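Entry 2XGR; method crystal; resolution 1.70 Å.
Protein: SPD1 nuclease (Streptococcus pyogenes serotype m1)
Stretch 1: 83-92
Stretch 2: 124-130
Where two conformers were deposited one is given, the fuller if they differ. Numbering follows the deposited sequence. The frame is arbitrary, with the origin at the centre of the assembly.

Stretch 1 83-92: RHETKDVRTK
Stretch 2, residues 124-130: GYQFCGL

A short helix, 125-128, docks against a mostly extended loop, 85-92, that follows a 3-10 segment ending at His84. Register is set by Glu85 facing Phe127 (CA to CA 4.9 Å) and Thr86 facing Gln126 (4.7 Å), so the chains run antiparallel here; 443 Å² is buried in total.

Backbone polarity makes the first clamp. Thr86 N donates to Gln126 O at 3.0 Å, and Gln126 CA approaches Thr86 O at 3.3 Å in a CA-H...O contact. Within the helix stretch itself, Gly124 occupies the N-cap position; its O accepts from Phe127 N (3.0 Å) and Cys128 N (3.2 Å), which starts the helix, and Gly129 N closes the turn on Tyr125 O at 2.6 Å. None of these three bonds crosses to the loop.

The second clamp is a side-chain hydrogen bond. The CA-to-CB bond of Tyr125 (chi1 t, chi2 73°) points sideways to the loop, but the end of the side chain comes nearer, and OH donates to Asp88 OD2 at 2.6 Å. Asp88 (chi1 m, chi2 -11°) meets the ring at its edge, with OD2 near the ring plane.

A water forms the third link. It donates to His84 O (2.8 Å) and Phe127 O (2.9 Å) and accepts from Thr86 OG1 (2.7 Å), tying the carbonyls, whose O atoms are 4.4 Å apart. Thr86 (m) suits its place because its hydroxyl serves the water while CG2 packs 3.6 Å from Tyr125 OH.

Packing fills the rest. Thr91 (p) points toward the helix, CG2 lying 3.8 Å from Tyr125 CE2. Buried Glu85 (m, t, chi3 -2°) brings OE2 within 3.5 Å of Phe127 CE1, at the edge of a ring set by chi1 m and chi2 -29°. Gln126 (m, t, chi3 148°) lays OE1 3.8 Å from Lys87 CA.

Gly129 leaves the helix at phi/psi 67/16, which favours glycine; an ideal CB would clash with Thr86 OG1 at 2.5 Å.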

# COMPACT_ATOMS: atom_id res chain seq x y z
N ARG A 83 -12.71 11.42 -2.21
CA ARG A 83 -12.73 12.67 -3.02
C ARG A 83 -11.36 13.17 -3.40
O ARG A 83 -11.21 14.02 -4.30
CB ARG A 83 -13.44 13.82 -2.29
CG ARG A 83 -12.75 14.32 -1.03
CD ARG A 83 -13.73 15.16 -0.20
NE ARG A 83 -14.82 14.31 0.34
CZ ARG A 83 -15.79 14.71 1.15
NH1 ARG A 83 -15.89 15.99 1.48
NH2 ARG A 83 -16.70 13.85 1.61
N HIS A 84 -10.35 12.70 -2.67
CA HIS A 84 -8.99 13.20 -2.89
C HIS A 84 -8.18 12.40 -3.88
O HIS A 84 -7.04 12.79 -4.16
CB HIS A 84 -8.21 13.21 -1.61
CG HIS A 84 -8.87 13.90 -0.47
ND1 HIS A 84 -9.07 15.28 -0.44
CD2 HIS A 84 -9.30 13.42 0.72
CE1 HIS A 84 -9.71 15.60 0.68
NE2 HIS A 84 -9.80 14.50 1.43
N GLU A 85 -8.73 11.31 -4.40
CA GLU A 85 -8.00 10.44 -5.25
C GLU A 85 -7.69 11.11 -6.58
O GLU A 85 -8.36 11.99 -6.95
CB GLU A 85 -8.80 9.15 -5.56
CG GLU A 85 -8.91 8.18 -4.44
CD GLU A 85 -9.51 6.82 -4.82
OE1 GLU A 85 -9.87 6.64 -5.94
OE2 GLU A 85 -9.69 5.99 -3.95
N THR A 86 -6.65 10.62 -7.24
CA THR A 86 -6.31 11.03 -8.58
C THR A 86 -6.74 9.96 -9.61
O THR A 86 -6.08 8.96 -9.79
CB THR A 86 -4.78 11.28 -8.62
OG1 THR A 86 -4.46 12.34 -7.65
CG2 THR A 86 -4.37 11.72 -9.99
N LYS A 87 -7.98 10.03 -10.09
CA LYS A 87 -8.53 8.93 -10.87
C LYS A 87 -8.30 9.33 -12.32
O LYS A 87 -8.96 10.28 -12.82
CB LYS A 87 -10.04 8.77 -10.62
CG LYS A 87 -10.41 8.83 -9.15
CD LYS A 87 -11.93 8.89 -8.88
CE LYS A 87 -12.28 8.48 -7.44
NZ LYS A 87 -13.73 8.82 -7.25
N ASP A 88 -7.13 8.93 -12.81
CA ASP A 88 -6.74 9.29 -14.20
C ASP A 88 -7.07 8.05 -15.05
O ASP A 88 -6.63 6.93 -14.77
CB ASP A 88 -5.23 9.58 -14.24
CG ASP A 88 -4.90 11.00 -13.77
OD1 ASP A 88 -5.82 11.78 -13.62
OD2 ASP A 88 -3.72 11.35 -13.56
N VAL A 89 -7.75 8.28 -16.16
CA VAL A 89 -8.09 7.17 -17.10
C VAL A 89 -6.86 6.60 -17.75
O VAL A 89 -6.79 5.36 -17.98
CB VAL A 89 -9.08 7.70 -18.18
CG1 VAL A 89 -9.35 6.64 -19.26
CG2 VAL A 89 -10.46 8.02 -17.48
N ARG A 90 -5.85 7.45 -17.99
CA ARG A 90 -4.59 6.94 -18.50
C ARG A 90 -3.46 7.51 -17.71
O ARG A 90 -3.61 8.58 -17.15
CB ARG A 90 -4.42 7.32 -20.00
CG ARG A 90 -4.53 8.80 -20.28
CD ARG A 90 -4.23 9.10 -21.82
NE ARG A 90 -5.16 8.40 -22.69
CZ ARG A 90 -4.83 7.77 -23.80
NH1 ARG A 90 -5.77 7.15 -24.50
NH2 ARG A 90 -3.53 7.71 -24.15
N THR A 91 -2.30 6.83 -17.67
CA THR A 91 -1.20 7.42 -16.88
C THR A 91 0.04 7.57 -17.75
O THR A 91 0.03 7.17 -18.90
CB THR A 91 -0.88 6.54 -15.65
OG1 THR A 91 -0.76 5.20 -16.12
CG2 THR A 91 -2.03 6.64 -14.65
N LYS A 92 1.11 8.09 -17.14
CA LYS A 92 2.34 8.52 -17.84
C LYS A 92 3.04 7.36 -18.58
O LYS A 92 3.00 6.24 -18.12
CB LYS A 92 3.29 9.14 -16.80
CG LYS A 92 4.15 8.09 -16.14
CD LYS A 92 5.22 8.69 -15.17
CE LYS A 92 6.39 7.69 -14.88
NZ LYS A 92 6.01 6.23 -14.94
N GLY A 124 -0.14 3.27 -4.14
CA GLY A 124 -0.52 3.30 -5.56
C GLY A 124 -0.97 4.68 -6.06
O GLY A 124 -1.54 5.54 -5.31
N TYR A 125 -0.83 4.82 -7.37
CA TYR A 125 -1.06 6.13 -7.99
C TYR A 125 -2.41 6.76 -7.71
O TYR A 125 -2.46 7.97 -7.43
CB TYR A 125 -0.91 5.94 -9.55
CG TYR A 125 -1.07 7.24 -10.26
CD1 TYR A 125 -0.08 8.22 -10.21
CD2 TYR A 125 -2.26 7.54 -10.87
CE1 TYR A 125 -0.22 9.44 -10.89
CE2 TYR A 125 -2.41 8.76 -11.58
CZ TYR A 125 -1.41 9.71 -11.52
OH TYR A 125 -1.57 10.92 -12.18
N GLN A 126 -3.51 6.01 -7.83
CA GLN A 126 -4.81 6.69 -7.75
C GLN A 126 -5.09 7.16 -6.34
O GLN A 126 -5.99 7.97 -6.11
CB GLN A 126 -5.94 5.79 -8.24
CG GLN A 126 -5.86 5.46 -9.73
CD GLN A 126 -7.19 5.05 -10.31
OE1 GLN A 126 -7.48 5.30 -11.51
NE2 GLN A 126 -7.97 4.37 -9.53
N PHE A 127 -4.27 6.75 -5.37
CA PHE A 127 -4.43 7.32 -4.04
C PHE A 127 -3.64 8.59 -3.94
O PHE A 127 -4.13 9.58 -3.43
CB PHE A 127 -3.96 6.36 -2.92
CG PHE A 127 -4.82 5.12 -2.78
CD1 PHE A 127 -6.21 5.14 -3.12
CD2 PHE A 127 -4.30 3.97 -2.24
CE1 PHE A 127 -7.05 4.00 -2.94
CE2 PHE A 127 -5.11 2.80 -2.09
CZ PHE A 127 -6.48 2.82 -2.41
N CYS A 128 -2.39 8.53 -4.39
CA CYS A 128 -1.48 9.68 -4.12
C CYS A 128 -1.21 10.62 -5.31
O CYS A 128 -0.58 11.69 -5.14
CB CYS A 128 -0.13 9.20 -3.55
SG CYS A 128 0.92 8.24 -4.73
N GLY A 129 -1.49 10.17 -6.52
CA GLY A 129 -1.24 11.02 -7.67
C GLY A 129 0.20 11.37 -8.01
O GLY A 129 0.45 12.26 -8.85
N LEU A 130 1.15 10.64 -7.46
CA LEU A 130 2.60 10.90 -7.68
C LEU A 130 3.18 10.14 -8.85
O LEU A 130 2.90 8.97 -9.04
CB LEU A 130 3.45 10.46 -6.47
CG LEU A 130 3.07 11.12 -5.15
CD1 LEU A 130 4.01 10.46 -4.14
CD2 LEU A 130 3.30 12.67 -5.23
O HOH W 1 -4.54 11.96 -4.98